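Local coordinates for protein predicted ATPase of the ABC class (Vibrio vulnificus, PDB 5D6A) that probably hydrolyses ATP as an ATPase of the ABC class and is seen here with the non-hydrolysable ATP analogue AMP-PNP bound, at residues His312-Ser317 with Gln343-Gln348. Numbering follows the deposited sequence.
Sequences HHLNLS and QAAWLQ
Ala-344 opens the contact from the helix 339-352 side. Its carbonyl O lies 4.1 Å from CD2 of Leu-316, a light touch at the end of the leucine. Its methyl group also touches Phe-369 of helix 367-370. Ala-345 is the middle of the contact and meets two leucines. CD2 of Leu-314 packs 3.6 Å from the Ala-345 CB, and it also rests against the CA and carbonyl O of that residue. CD2 of Leu-316 sits 3.7 Å from the Ala-345 CA. In Leu-316 CG lies anti to the carbonyl carbon (chi1 -54°), and this brings the end of the side chain nearer the helix than its first bond would suggest. Here the two backbones are nearest, with 6.6 Å between the CA atoms of Leu-316 and Ala-345. The contact joins two parts of the P-loop domain. One is helix 339-352. The other is the chain leaving strand 311-312, where His-313 and Leu-314 face Phe-332 in a G1 beta bulge. Further on, OD1 of Asn-315 accepts from the backbone N of Ser-317, forming an Asx turn, and also from its OG. Gln-348 ends the contact one helical turn after Ala-344. Its CG lies anti to the backbone N (chi1 -172°) and comes 3.9 Å from CD1 of Leu-314. The same CG is 3.4 Å from the carbonyl O of Asn-315. The chain then bends at chi2 (63°), which directs the amide end. A water donates to that Asn-315 O and to OE1 of Gln-348, bridging loop and helix.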
ATOM      1  N   HIS A 312       9.925  16.167   9.861  1.00 36.85           N
ATOM      2  CA  HIS A 312       9.892  17.549  10.349  1.00 37.78           C
ATOM      3  C   HIS A 312      10.870  17.901  11.475  1.00 37.58           C
ATOM      4  O   HIS A 312      10.797  17.352  12.571  1.00 36.23           O
ATOM      5  CB  HIS A 312       8.479  17.895  10.815  1.00 37.72           C
ATOM      6  CG  HIS A 312       7.440  17.783   9.743  1.00 37.96           C
ATOM      7  ND1 HIS A 312       7.310  18.713   8.734  1.00 38.58           N
ATOM      8  CD2 HIS A 312       6.458  16.873   9.546  1.00 37.43           C
ATOM      9  CE1 HIS A 312       6.302  18.372   7.952  1.00 38.76           C
ATOM     10  NE2 HIS A 312       5.766  17.259   8.423  1.00 37.86           N
ATOM     11  N   HIS A 313      11.769  18.838  11.178  1.00 38.26           N
ATOM     12  CA  HIS A 313      12.735  19.367  12.138  1.00 39.74           C
ATOM     13  C   HIS A 313      13.171  18.370  13.211  1.00 39.43           C
ATOM     14  O   HIS A 313      13.127  18.664  14.407  1.00 39.45           O
ATOM     15  CB  HIS A 313      12.137  20.618  12.781  1.00 40.90           C
ATOM     16  CG  HIS A 313      11.764  21.668  11.785  1.00 42.34           C
ATOM     17  ND1 HIS A 313      12.653  22.622  11.341  1.00 44.54           N
ATOM     18  CD2 HIS A 313      10.607  21.893  11.119  1.00 42.29           C
ATOM     19  CE1 HIS A 313      12.055  23.401  10.457  1.00 45.05           C
ATOM     20  NE2 HIS A 313      10.814  22.979  10.303  1.00 43.90           N
ATOM     21  N   LEU A 314      13.614  17.202  12.757  1.00 39.08           N
ATOM     22  CA  LEU A 314      14.044  16.126  13.636  1.00 38.95           C
ATOM     23  C   LEU A 314      15.565  16.090  13.722  1.00 40.55           C
ATOM     24  O   LEU A 314      16.250  16.315  12.723  1.00 42.20           O
ATOM     25  CB  LEU A 314      13.523  14.800  13.084  1.00 38.35           C
ATOM     26  CG  LEU A 314      13.705  13.531  13.911  1.00 38.23           C
ATOM     27  CD1 LEU A 314      12.963  13.641  15.237  1.00 38.13           C
ATOM     28  CD2 LEU A 314      13.200  12.334  13.121  1.00 37.53           C
ATOM     29  N   ASN A 315      16.084  15.810  14.918  1.00 41.09           N
ATOM     30  CA  ASN A 315      17.527  15.736  15.151  1.00 42.45           C
ATOM     31  C   ASN A 315      18.015  14.311  14.932  1.00 42.82           C
ATOM     32  O   ASN A 315      17.654  13.407  15.682  1.00 42.77           O
ATOM     33  CB  ASN A 315      17.855  16.202  16.577  1.00 43.12           C
ATOM     34  CG  ASN A 315      19.355  16.278  16.852  1.00 44.45           C
ATOM     35  OD1 ASN A 315      20.170  15.699  16.137  1.00 44.42           O
ATOM     36  ND2 ASN A 315      19.719  16.999  17.902  1.00 45.30           N
ATOM     37  N   LEU A 316      18.843  14.118  13.909  1.00 44.15           N
ATOM     38  CA  LEU A 316      19.370  12.798  13.583  1.00 45.38           C
ATOM     39  C   LEU A 316      20.880  12.701  13.819  1.00 47.11           C
ATOM     40  O   LEU A 316      21.546  11.828  13.260  1.00 48.92           O
ATOM     41  CB  LEU A 316      19.048  12.468  12.126  1.00 46.04           C
ATOM     42  CG  LEU A 316      17.568  12.581  11.747  1.00 46.22           C
ATOM     43  CD1 LEU A 316      17.356  12.256  10.275  1.00 46.50           C
ATOM     44  CD2 LEU A 316      16.716  11.673  12.619  1.00 45.84           C
ATOM     45  N   SER A 317      21.409  13.583  14.662  1.00 47.41           N
ATOM     46  CA  SER A 317      22.844  13.611  14.960  1.00 48.20           C
ATOM     47  C   SER A 317      23.392  12.263  15.412  1.00 47.46           C
ATOM     48  O   SER A 317      24.531  11.928  15.108  1.00 49.00           O
ATOM     49  CB  SER A 317      23.145  14.660  16.034  1.00 49.10           C
ATOM     50  OG  SER A 317      22.765  15.952  15.600  1.00 49.88           O
ATOM     51  N   GLN A 343      14.393   5.597   7.939  1.00 39.77           N
ATOM     52  CA  GLN A 343      14.415   4.625   9.018  1.00 40.08           C
ATOM     53  C   GLN A 343      15.062   5.240  10.254  1.00 39.35           C
ATOM     54  O   GLN A 343      14.592   5.034  11.370  1.00 37.21           O
ATOM     55  CB  GLN A 343      15.109   3.328   8.591  1.00 41.64           C
ATOM     56  CG  GLN A 343      14.892   2.194   9.584  1.00 43.02           C
ATOM     57  CD  GLN A 343      15.185   0.818   9.003  1.00 44.94           C
ATOM     58  OE1 GLN A 343      15.862   0.684   7.982  1.00 46.70           O
ATOM     59  NE2 GLN A 343      14.669  -0.217   9.660  1.00 44.75           N
ATOM     60  N   ALA A 344      16.128   6.013  10.043  1.00 40.51           N
ATOM     61  CA  ALA A 344      16.817   6.697  11.138  1.00 41.74           C
ATOM     62  C   ALA A 344      15.850   7.671  11.812  1.00 41.09           C
ATOM     63  O   ALA A 344      15.780   7.755  13.044  1.00 41.13           O
ATOM     64  CB  ALA A 344      18.038   7.440  10.616  1.00 43.28           C
ATOM     65  N   ALA A 345      15.105   8.402  10.988  1.00 39.46           N
ATOM     66  CA  ALA A 345      14.118   9.344  11.482  1.00 37.61           C
ATOM     67  C   ALA A 345      13.072   8.601  12.298  1.00 36.59           C
ATOM     68  O   ALA A 345      12.778   8.989  13.424  1.00 38.29           O
ATOM     69  CB  ALA A 345      13.469  10.083  10.327  1.00 37.35           C
ATOM     70  N   TRP A 346      12.534   7.520  11.734  1.00 35.27           N
ATOM     71  CA  TRP A 346      11.515   6.713  12.411  1.00 34.05           C
ATOM     72  C   TRP A 346      12.044   6.287  13.775  1.00 34.74           C
ATOM     73  O   TRP A 346      11.346   6.367  14.788  1.00 34.20           O
ATOM     74  CB  TRP A 346      11.191   5.446  11.610  1.00 33.50           C
ATOM     75  CG  TRP A 346       9.869   4.805  11.972  1.00 32.44           C
ATOM     76  CD1 TRP A 346       9.225   4.857  13.179  1.00 32.24           C
ATOM     77  CD2 TRP A 346       9.090   3.932  11.147  1.00 31.46           C
ATOM     78  NE1 TRP A 346       8.064   4.129  13.129  1.00 31.43           N
ATOM     79  CE2 TRP A 346       7.962   3.540  11.898  1.00 31.14           C
ATOM     80  CE3 TRP A 346       9.219   3.470   9.838  1.00 31.61           C
ATOM     81  CZ2 TRP A 346       6.975   2.705  11.383  1.00 30.52           C
ATOM     82  CZ3 TRP A 346       8.240   2.638   9.330  1.00 31.40           C
ATOM     83  CH2 TRP A 346       7.134   2.264  10.100  1.00 30.83           C
ATOM     84  N   LEU A 347      13.291   5.823  13.786  1.00 36.23           N
ATOM     85  CA  LEU A 347      13.927   5.366  15.012  1.00 36.89           C
ATOM     86  C   LEU A 347      13.906   6.463  16.070  1.00 36.56           C
ATOM     87  O   LEU A 347      13.379   6.266  17.167  1.00 35.17           O
ATOM     88  CB  LEU A 347      15.361   4.901  14.728  1.00 38.17           C
ATOM     89  CG  LEU A 347      16.204   4.415  15.911  1.00 39.71           C
ATOM     90  CD1 LEU A 347      15.478   3.360  16.722  1.00 39.42           C
ATOM     91  CD2 LEU A 347      17.533   3.874  15.414  1.00 41.63           C
ATOM     92  N   GLN A 348      14.454   7.623  15.724  1.00 36.96           N
ATOM     93  CA  GLN A 348      14.505   8.751  16.647  1.00 37.20           C
ATOM     94  C   GLN A 348      13.107   9.150  17.122  1.00 36.65           C
ATOM     95  O   GLN A 348      12.906   9.428  18.303  1.00 37.13           O
ATOM     96  CB  GLN A 348      15.182   9.950  15.985  1.00 38.48           C
ATOM     97  CG  GLN A 348      15.439  11.104  16.940  1.00 39.85           C
ATOM     98  CD  GLN A 348      16.395  10.732  18.062  1.00 40.73           C
ATOM     99  OE1 GLN A 348      17.368  10.001  17.854  1.00 41.01           O
ATOM    100  NE2 GLN A 348      16.133  11.249  19.254  1.00 40.80           N
TER
HETATM  101  O   HOH W   1      19.413  11.204  16.378  1.00 44.96           O